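Side-chain contacts in putative secreted glycosylhydrolase (Parabacteroides distasonis ATCC 8503, PDB 3IMM), which is probably a secreted hydrolase of the 3-keto-disaccharide hydrolase family, acting on sugars, although its substrate has not been established: residues Asn78-Gln83 / Gln132-Ile137; Gly102-His107 / Lys169-Leu174. All coordinates share one frame; numbering follows the deposited sequence.

Contact 1. Residues Asn78-Gln83 / Gln132-Ile137; sequences NSVEIQ and QHIMVI. With NA (sodium ion), chain D.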
ATOM      1  N   ASN A  78     -10.710   2.964  -7.596  1.00 30.50           N
ATOM      2  CA  ASN A  78     -10.248   2.191  -8.750  1.00 28.84           C
ATOM      3  C   ASN A  78      -8.878   1.630  -8.487  1.00 28.52           C
ATOM      4  O   ASN A  78      -7.985   1.766  -9.301  1.00 27.92           O
ATOM      5  CB  ASN A  78     -10.253   3.055 -10.017  1.00 28.89           C
ATOM      6  CG  ASN A  78     -11.632   3.563 -10.362  1.00 27.78           C
ATOM      7  OD1 ASN A  78     -12.520   2.784 -10.623  1.00 34.14           O
ATOM      8  ND2 ASN A  78     -11.815   4.862 -10.339  1.00 31.15           N
ATOM      9  N   SER A  79      -8.715   0.990  -7.332  1.00 29.08           N
ATOM     10  CA  SER A  79      -7.400   0.487  -6.934  1.00 28.21           C
ATOM     11  C   SER A  79      -7.497  -0.440  -5.728  1.00 28.00           C
ATOM     12  O   SER A  79      -8.544  -0.554  -5.088  1.00 25.94           O
ATOM     13  CB  SER A  79      -6.422   1.641  -6.606  1.00 27.67           C
ATOM     14  OG  SER A  79      -6.837   2.366  -5.449  1.00 29.78           O
ATOM     15  N   VAL A  80      -6.373  -1.087  -5.423  1.00 25.05           N
ATOM     16  CA  VAL A  80      -6.246  -1.857  -4.186  1.00 27.15           C
ATOM     17  C   VAL A  80      -5.166  -1.203  -3.320  1.00 27.45           C
ATOM     18  O   VAL A  80      -4.095  -0.793  -3.838  1.00 25.87           O
ATOM     19  CB  VAL A  80      -5.874  -3.318  -4.519  1.00 26.87           C
ATOM     20  CG1 VAL A  80      -5.579  -4.102  -3.250  1.00 24.60           C
ATOM     21  CG2 VAL A  80      -6.971  -3.914  -5.394  1.00 24.70           C
ATOM     22  N   GLU A  81      -5.444  -1.074  -2.021  1.00 26.99           N
ATOM     23  CA  GLU A  81      -4.512  -0.457  -1.084  1.00 28.97           C
ATOM     24  C   GLU A  81      -4.072  -1.438   0.006  1.00 28.55           C
ATOM     25  O   GLU A  81      -4.889  -2.038   0.739  1.00 27.64           O
ATOM     26  CB  GLU A  81      -5.106   0.775  -0.412  1.00 30.02           C
ATOM     27  CG  GLU A  81      -4.210   1.356   0.644  1.00 30.34           C
ATOM     28  CD  GLU A  81      -4.842   2.551   1.323  1.00 35.70           C
ATOM     29  OE1 GLU A  81      -6.071   2.741   1.181  1.00 33.44           O
ATOM     30  OE2 GLU A  81      -4.102   3.278   2.018  1.00 36.24           O
ATOM     31  N   ILE A  82      -2.754  -1.590   0.069  1.00 26.70           N
ATOM     32  CA  ILE A  82      -2.090  -2.313   1.119  1.00 27.04           C
ATOM     33  C   ILE A  82      -1.788  -1.299   2.213  1.00 28.45           C
ATOM     34  O   ILE A  82      -1.020  -0.370   2.019  1.00 24.35           O
ATOM     35  CB  ILE A  82      -0.791  -2.996   0.673  1.00 25.07           C
ATOM     36  CG1 ILE A  82      -1.051  -4.048  -0.428  1.00 29.37           C
ATOM     37  CG2 ILE A  82      -0.184  -3.728   1.922  1.00 22.40           C
ATOM     38  CD1 ILE A  82      -1.386  -3.530  -1.825  1.00 27.02           C
ATOM     39  N   GLN A  83      -2.455  -1.479   3.346  1.00 28.07           N
ATOM     40  CA  GLN A  83      -2.315  -0.576   4.478  1.00 28.36           C
ATOM     41  C   GLN A  83      -0.906  -0.576   5.074  1.00 28.77           C
ATOM     42  O   GLN A  83      -0.312  -1.633   5.308  1.00 26.35           O
ATOM     43  CB  GLN A  83      -3.282  -1.024   5.569  1.00 28.08           C
ATOM     44  CG  GLN A  83      -3.328  -0.168   6.811  1.00 29.30           C
ATOM     45  CD  GLN A  83      -4.044   1.132   6.627  1.00 32.78           C
ATOM     46  OE1 GLN A  83      -4.274   1.575   5.506  1.00 33.27           O
ATOM     47  NE2 GLN A  83      -4.427   1.751   7.735  1.00 29.62           N
ATOM     48  N   GLN A 132      -5.527 -11.948  -9.434  1.00 26.26           N
ATOM     49  CA  GLN A 132      -6.448 -11.798  -8.278  1.00 26.65           C
ATOM     50  C   GLN A 132      -5.863 -12.188  -6.919  1.00 27.20           C
ATOM     51  O   GLN A 132      -6.513 -11.988  -5.883  1.00 26.81           O
ATOM     52  CB  GLN A 132      -7.748 -12.570  -8.529  1.00 26.35           C
ATOM     53  CG  GLN A 132      -8.660 -11.841  -9.485  1.00 27.07           C
ATOM     54  CD  GLN A 132      -9.942 -12.596  -9.741  1.00 27.52           C
ATOM     55  OE1 GLN A 132      -9.942 -13.805  -9.836  1.00 24.99           O
ATOM     56  NE2 GLN A 132     -11.031 -11.881  -9.859  1.00 22.36           N
ATOM     57  N   HIS A 133      -4.661 -12.764  -6.915  1.00 28.26           N
ATOM     58  CA  HIS A 133      -3.969 -13.153  -5.678  1.00 29.34           C
ATOM     59  C   HIS A 133      -2.898 -12.136  -5.275  1.00 29.38           C
ATOM     60  O   HIS A 133      -1.929 -11.897  -6.032  1.00 31.02           O
ATOM     61  CB  HIS A 133      -3.369 -14.549  -5.846  1.00 30.17           C
ATOM     62  CG  HIS A 133      -4.399 -15.574  -6.202  1.00 35.75           C
ATOM     63  ND1 HIS A 133      -5.176 -16.212  -5.254  1.00 37.28           N
ATOM     64  CD2 HIS A 133      -4.841 -16.015  -7.410  1.00 39.04           C
ATOM     65  CE1 HIS A 133      -6.019 -17.031  -5.860  1.00 38.85           C
ATOM     66  NE2 HIS A 133      -5.839 -16.927  -7.169  1.00 36.77           N
ATOM     67  N   ILE A 134      -3.111 -11.519  -4.111  1.00 28.34           N
ATOM     68  CA  ILE A 134      -2.179 -10.557  -3.486  1.00 27.22           C
ATOM     69  C   ILE A 134      -1.715 -11.160  -2.162  1.00 27.50           C
ATOM     70  O   ILE A 134      -2.525 -11.640  -1.385  1.00 27.80           O
ATOM     71  CB  ILE A 134      -2.874  -9.177  -3.281  1.00 26.56           C
ATOM     72  CG1 ILE A 134      -3.284  -8.638  -4.657  1.00 25.30           C
ATOM     73  CG2 ILE A 134      -1.947  -8.148  -2.562  1.00 24.45           C
ATOM     74  CD1 ILE A 134      -3.990  -7.291  -4.654  1.00 28.00           C
HETATM   75  N   MSE A 135      -0.406 -11.187  -1.950  0.50 26.81           N
HETATM   76  CA  MSE A 135       0.188 -11.614  -0.696  0.50 26.29           C
HETATM   77  C   MSE A 135       1.007 -10.464  -0.123  0.50 26.94           C
HETATM   78  O   MSE A 135       1.688  -9.746  -0.865  0.50 26.11           O
HETATM   79  CB  MSE A 135       1.084 -12.837  -0.921  0.50 26.85           C
HETATM   80  CG  MSE A 135       2.004 -13.144   0.234  0.50 27.92           C
HETATM   81 SE   MSE A 135       3.116 -14.710  -0.106  0.38 30.41          SE
HETATM   82  CE  MSE A 135       1.722 -16.097  -0.217  0.50 28.79           C
ATOM     83  N   VAL A 136       0.937 -10.280   1.193  1.00 24.98           N
ATOM     84  CA  VAL A 136       1.770  -9.288   1.847  1.00 24.50           C
ATOM     85  C   VAL A 136       2.681 -10.002   2.843  1.00 25.34           C
ATOM     86  O   VAL A 136       2.236 -10.723   3.738  1.00 23.82           O
ATOM     87  CB  VAL A 136       0.958  -8.188   2.521  1.00 23.89           C
ATOM     88  CG1 VAL A 136       1.862  -7.162   3.134  1.00 25.41           C
ATOM     89  CG2 VAL A 136      -0.014  -7.541   1.527  1.00 25.09           C
ATOM     90  N   ILE A 137       3.975  -9.742   2.700  1.00 24.15           N
ATOM     91  CA  ILE A 137       4.949 -10.267   3.585  1.00 24.04           C
ATOM     92  C   ILE A 137       5.551  -9.062   4.278  1.00 24.86           C
ATOM     93  O   ILE A 137       6.108  -8.204   3.612  1.00 25.46           O
ATOM     94  CB  ILE A 137       6.013 -11.061   2.809  1.00 24.95           C
ATOM     95  CG1 ILE A 137       5.339 -12.162   1.962  1.00 27.18           C
ATOM     96  CG2 ILE A 137       7.045 -11.650   3.805  1.00 22.66           C
ATOM     97  CD1 ILE A 137       5.945 -12.399   0.663  1.00 32.94           C
TER
HETATM   98 NA    NA D   4      -3.980   3.813   4.665  1.00 39.63          NA
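Val-80 and Ile-134 meet tip to tip, with CG1 of Val-80 3.8 Å from CD1 of Ile-134. CD1 of Ile-134 is anti to CA (chi2 180°), which carries this methyl across to the valine. The second apolar pair is Ile-82 with Val-136. These two slide past each other in opposite directions, and CG2 of Val-136 lies 3.8 Å from CG2 of Ile-82 and 4.1 Å from its CG1. All four residues are buried. Met-125 touches Ile-82 and Val-136, Ile-127 touches Ile-82 and Ile-134, and Val-67 touches Val-80 and Ile-82. The meeting is purely van der Waals, between strands 80-85 and 133-138 of two different sheets.

On the other face of strand 80-85, Glu-81 and Gln-83 bind a sodium ion. OE1 of Gln-83 is 2.4 Å from the sodium, and OE2 of Glu-81 is 2.7 Å from it. The Gln-83 chain bends at chi2 (75°), bringing its amide oxygen to the ion. Asn-62 OD1 and Ser-63 O complete the protein ligands. Glu-81 OE2 also takes a hydrogen bond from Gln-183. The carboxylate probably offsets part of the ion's charge. One strand thus carries apolar packing on one face and a metal site on the other.

Contact 2. Residues Gly102-His107 / Lys169-Leu174; sequences GAIYGH and KPFAEL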
ATOM      1  N   GLY A 102      -0.145  -3.994   6.779  1.00 28.17           N
ATOM      2  CA  GLY A 102      -0.134  -5.140   5.878  1.00 27.83           C
ATOM      3  C   GLY A 102      -1.529  -5.658   5.554  1.00 28.30           C
ATOM      4  O   GLY A 102      -1.662  -6.588   4.804  1.00 27.88           O
ATOM      5  N   ALA A 103      -2.574  -5.042   6.102  1.00 26.31           N
ATOM      6  CA  ALA A 103      -3.906  -5.359   5.676  1.00 26.50           C
ATOM      7  C   ALA A 103      -4.169  -4.851   4.260  1.00 26.49           C
ATOM      8  O   ALA A 103      -3.479  -3.967   3.761  1.00 27.28           O
ATOM      9  CB  ALA A 103      -4.913  -4.783   6.619  1.00 27.77           C
ATOM     10  N   ILE A 104      -5.219  -5.395   3.648  1.00 24.87           N
ATOM     11  CA  ILE A 104      -5.821  -4.796   2.447  1.00 27.09           C
ATOM     12  C   ILE A 104      -6.898  -3.862   2.952  1.00 26.20           C
ATOM     13  O   ILE A 104      -7.960  -4.290   3.495  1.00 27.35           O
ATOM     14  CB  ILE A 104      -6.379  -5.847   1.449  1.00 29.10           C
ATOM     15  CG1 ILE A 104      -5.360  -6.939   1.198  1.00 24.10           C
ATOM     16  CG2 ILE A 104      -6.793  -5.179   0.090  1.00 28.00           C
ATOM     17  CD1 ILE A 104      -4.062  -6.371   0.577  1.00 24.58           C
ATOM     18  N   TYR A 105      -6.598  -2.571   2.852  1.00 27.57           N
ATOM     19  CA  TYR A 105      -7.355  -1.562   3.540  1.00 27.47           C
ATOM     20  C   TYR A 105      -8.811  -1.673   3.154  1.00 26.83           C
ATOM     21  O   TYR A 105      -9.152  -1.758   1.978  1.00 29.87           O
ATOM     22  CB  TYR A 105      -6.882  -0.122   3.283  1.00 28.31           C
ATOM     23  CG  TYR A 105      -7.799   0.841   3.958  1.00 28.11           C
ATOM     24  CD1 TYR A 105      -7.719   1.025   5.324  1.00 30.01           C
ATOM     25  CD2 TYR A 105      -8.831   1.491   3.259  1.00 29.20           C
ATOM     26  CE1 TYR A 105      -8.615   1.846   5.994  1.00 33.20           C
ATOM     27  CE2 TYR A 105      -9.725   2.319   3.924  1.00 31.72           C
ATOM     28  CZ  TYR A 105      -9.588   2.505   5.290  1.00 31.98           C
ATOM     29  OH  TYR A 105     -10.429   3.313   5.982  1.00 37.00           O
ATOM     30  N   GLY A 106      -9.656  -1.651   4.163  1.00 26.36           N
ATOM     31  CA  GLY A 106     -11.118  -1.737   3.960  1.00 27.85           C
ATOM     32  C   GLY A 106     -11.700  -3.076   3.572  1.00 28.28           C
ATOM     33  O   GLY A 106     -12.954  -3.210   3.468  1.00 29.23           O
ATOM     34  N   HIS A 107     -10.829  -4.090   3.433  1.00 27.84           N
ATOM     35  CA  HIS A 107     -11.201  -5.366   2.806  1.00 27.40           C
ATOM     36  C   HIS A 107     -10.791  -6.642   3.546  1.00 28.20           C
ATOM     37  O   HIS A 107     -11.562  -7.624   3.581  1.00 24.52           O
ATOM     38  CB  HIS A 107     -10.696  -5.393   1.356  1.00 27.46           C
ATOM     39  CG  HIS A 107     -11.392  -4.396   0.483  1.00 25.86           C
ATOM     40  ND1 HIS A 107     -11.015  -3.070   0.410  1.00 25.12           N
ATOM     41  CD2 HIS A 107     -12.485  -4.524  -0.308  1.00 23.93           C
ATOM     42  CE1 HIS A 107     -11.834  -2.436  -0.409  1.00 23.54           C
ATOM     43  NE2 HIS A 107     -12.739  -3.295  -0.852  1.00 25.10           N
ATOM     44  N   LYS A 169     -16.598  -0.530  -5.360  1.00 28.88           N
ATOM     45  CA  LYS A 169     -16.444  -1.420  -6.512  1.00 32.38           C
ATOM     46  C   LYS A 169     -15.998  -2.792  -6.035  1.00 31.16           C
ATOM     47  O   LYS A 169     -14.945  -2.886  -5.393  1.00 32.06           O
ATOM     48  CB  LYS A 169     -15.430  -0.849  -7.504  1.00 32.45           C
ATOM     49  CG  LYS A 169     -15.816   0.534  -7.991  1.00 35.98           C
ATOM     50  CD  LYS A 169     -15.284   0.782  -9.376  1.00 39.67           C
ATOM     51  CE  LYS A 169     -15.591   2.203  -9.855  1.00 41.13           C
ATOM     52  NZ  LYS A 169     -15.049   2.420 -11.230  1.00 42.24           N
ATOM     53  N   PRO A 170     -16.799  -3.852  -6.326  1.00 30.49           N
ATOM     54  CA  PRO A 170     -16.457  -5.209  -5.872  1.00 30.15           C
ATOM     55  C   PRO A 170     -15.062  -5.606  -6.349  1.00 29.50           C
ATOM     56  O   PRO A 170     -14.759  -5.498  -7.543  1.00 28.88           O
ATOM     57  CB  PRO A 170     -17.527  -6.086  -6.529  1.00 29.51           C
ATOM     58  CG  PRO A 170     -18.662  -5.199  -6.778  1.00 30.63           C
ATOM     59  CD  PRO A 170     -18.050  -3.849  -7.098  1.00 30.62           C
ATOM     60  N   PHE A 171     -14.209  -6.047  -5.433  1.00 28.81           N
ATOM     61  CA  PHE A 171     -12.844  -6.432  -5.825  1.00 28.27           C
ATOM     62  C   PHE A 171     -12.796  -7.622  -6.770  1.00 27.42           C
ATOM     63  O   PHE A 171     -11.846  -7.741  -7.528  1.00 28.53           O
ATOM     64  CB  PHE A 171     -11.943  -6.638  -4.586  1.00 30.16           C
ATOM     65  CG  PHE A 171     -11.297  -5.349  -4.060  1.00 26.23           C
ATOM     66  CD1 PHE A 171     -11.810  -4.098  -4.370  1.00 29.52           C
ATOM     67  CD2 PHE A 171     -10.205  -5.415  -3.202  1.00 29.78           C
ATOM     68  CE1 PHE A 171     -11.212  -2.913  -3.867  1.00 30.16           C
ATOM     69  CE2 PHE A 171      -9.615  -4.253  -2.718  1.00 29.17           C
ATOM     70  CZ  PHE A 171     -10.127  -3.005  -3.039  1.00 30.83           C
ATOM     71  N   ALA A 172     -13.826  -8.480  -6.764  1.00 26.82           N
ATOM     72  CA  ALA A 172     -13.928  -9.574  -7.715  1.00 27.19           C
ATOM     73  C   ALA A 172     -13.982  -9.133  -9.172  1.00 27.49           C
ATOM     74  O   ALA A 172     -13.660  -9.921 -10.055  1.00 26.77           O
ATOM     75  CB  ALA A 172     -15.120 -10.481  -7.400  1.00 26.59           C
ATOM     76  N   GLU A 173     -14.362  -7.886  -9.426  0.50 30.40           N
ATOM     77  CA  GLU A 173     -14.490  -7.400 -10.800  0.50 31.38           C
ATOM     78  C   GLU A 173     -13.453  -6.305 -11.092  0.50 31.01           C
ATOM     79  O   GLU A 173     -13.466  -5.694 -12.163  0.50 32.34           O
ATOM     80  CB  GLU A 173     -15.914  -6.893 -11.068  0.50 32.84           C
ATOM     81  CG  GLU A 173     -17.027  -7.469 -10.177  0.50 35.58           C
ATOM     82  CD  GLU A 173     -17.437  -8.908 -10.488  0.50 38.70           C
ATOM     83  OE1 GLU A 173     -17.016  -9.467 -11.525  0.50 38.53           O
ATOM     84  OE2 GLU A 173     -18.198  -9.482  -9.669  0.50 40.32           O
ATOM     85  N   LEU A 174     -12.555  -6.056 -10.138  1.00 31.16           N
ATOM     86  CA  LEU A 174     -11.472  -5.107 -10.334  1.00 30.47           C
ATOM     87  C   LEU A 174     -10.410  -5.710 -11.285  1.00 30.33           C
ATOM     88  O   LEU A 174     -10.079  -6.914 -11.181  1.00 27.29           O
ATOM     89  CB  LEU A 174     -10.869  -4.710  -8.976  1.00 31.56           C
ATOM     90  CG  LEU A 174     -10.918  -3.226  -8.589  1.00 32.43           C
ATOM     91  CD1 LEU A 174     -12.267  -2.627  -8.684  1.00 32.12           C
ATOM     92  CD2 LEU A 174     -10.340  -3.049  -7.232  1.00 32.04           C
TER
HETATM   93  O   HOH W   1     -14.793  -2.700  -2.668  1.00 24.10           O
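His-107 and Phe-171 stack face to face. Their ring centroids are 3.7 Å apart and the planes are inclined by 15°. The rings are shifted, so each meets the other toward its rim. NE2 of His-107 sits over one face of Phe-171, and CG of His-107 is 3.7 Å from CE2 of Phe-171. The side chains arrive at about a right angle to each other, yet the rings lie nearly flat together.

Two polar partners lie in the plane of the imidazole. ND1 of His-107 donates to Tyr-105 O at 2.8 Å, with a nearly straight N-H...O angle of 168°. NE2 of His-107 is hydrogen-bonded at 2.8 Å to a water, and this water donates to Lys-169 O. The first bond ties the ring to its own loop, and the water links it to the other segment. Held at both nitrogens, the ring has its rotation fixed, with one face turned to the phenyl group.

The apolar part is small. CG2 of Ile-104, the branch anti to the backbone N, reaches the edge of the Phe-171 ring, 4.1 Å from CE2. Met-146 of strand 141-147 touches all three side chains. The Trp-151 ring meets that of His-107, and the Phe-171 side chain also touches this tryptophan.

This is an offset aromatic stack between two long loops, packed against strands of the beta-sandwich characteristic of the concanavalin-like clan.

In the fold
The centres of contacts 1 and 2 are about 7 Å apart. Contact 1 joins the two sheets of the sandwich, and contact 2 joins two loops beside it. The four segments alternate along the chain: 78-83, 102-107, 132-137, then 169-174. The first two are bonded directly, since Gln-83 N lies 2.7 Å from Ala-103 O, a probable hydrogen bond. Segment 102-107 thus runs beside strand 80-85, an outermost strand of its sheet. Asn-78 OD1 and Lys-169 NZ, 2.6 Å apart, make another probable hydrogen bond. Val-80 of contact 1 is also touched by Ile-104 and Phe-171 of contact 2. The loops of contact 2 thus pack against the edge strand that carries sodium ligands.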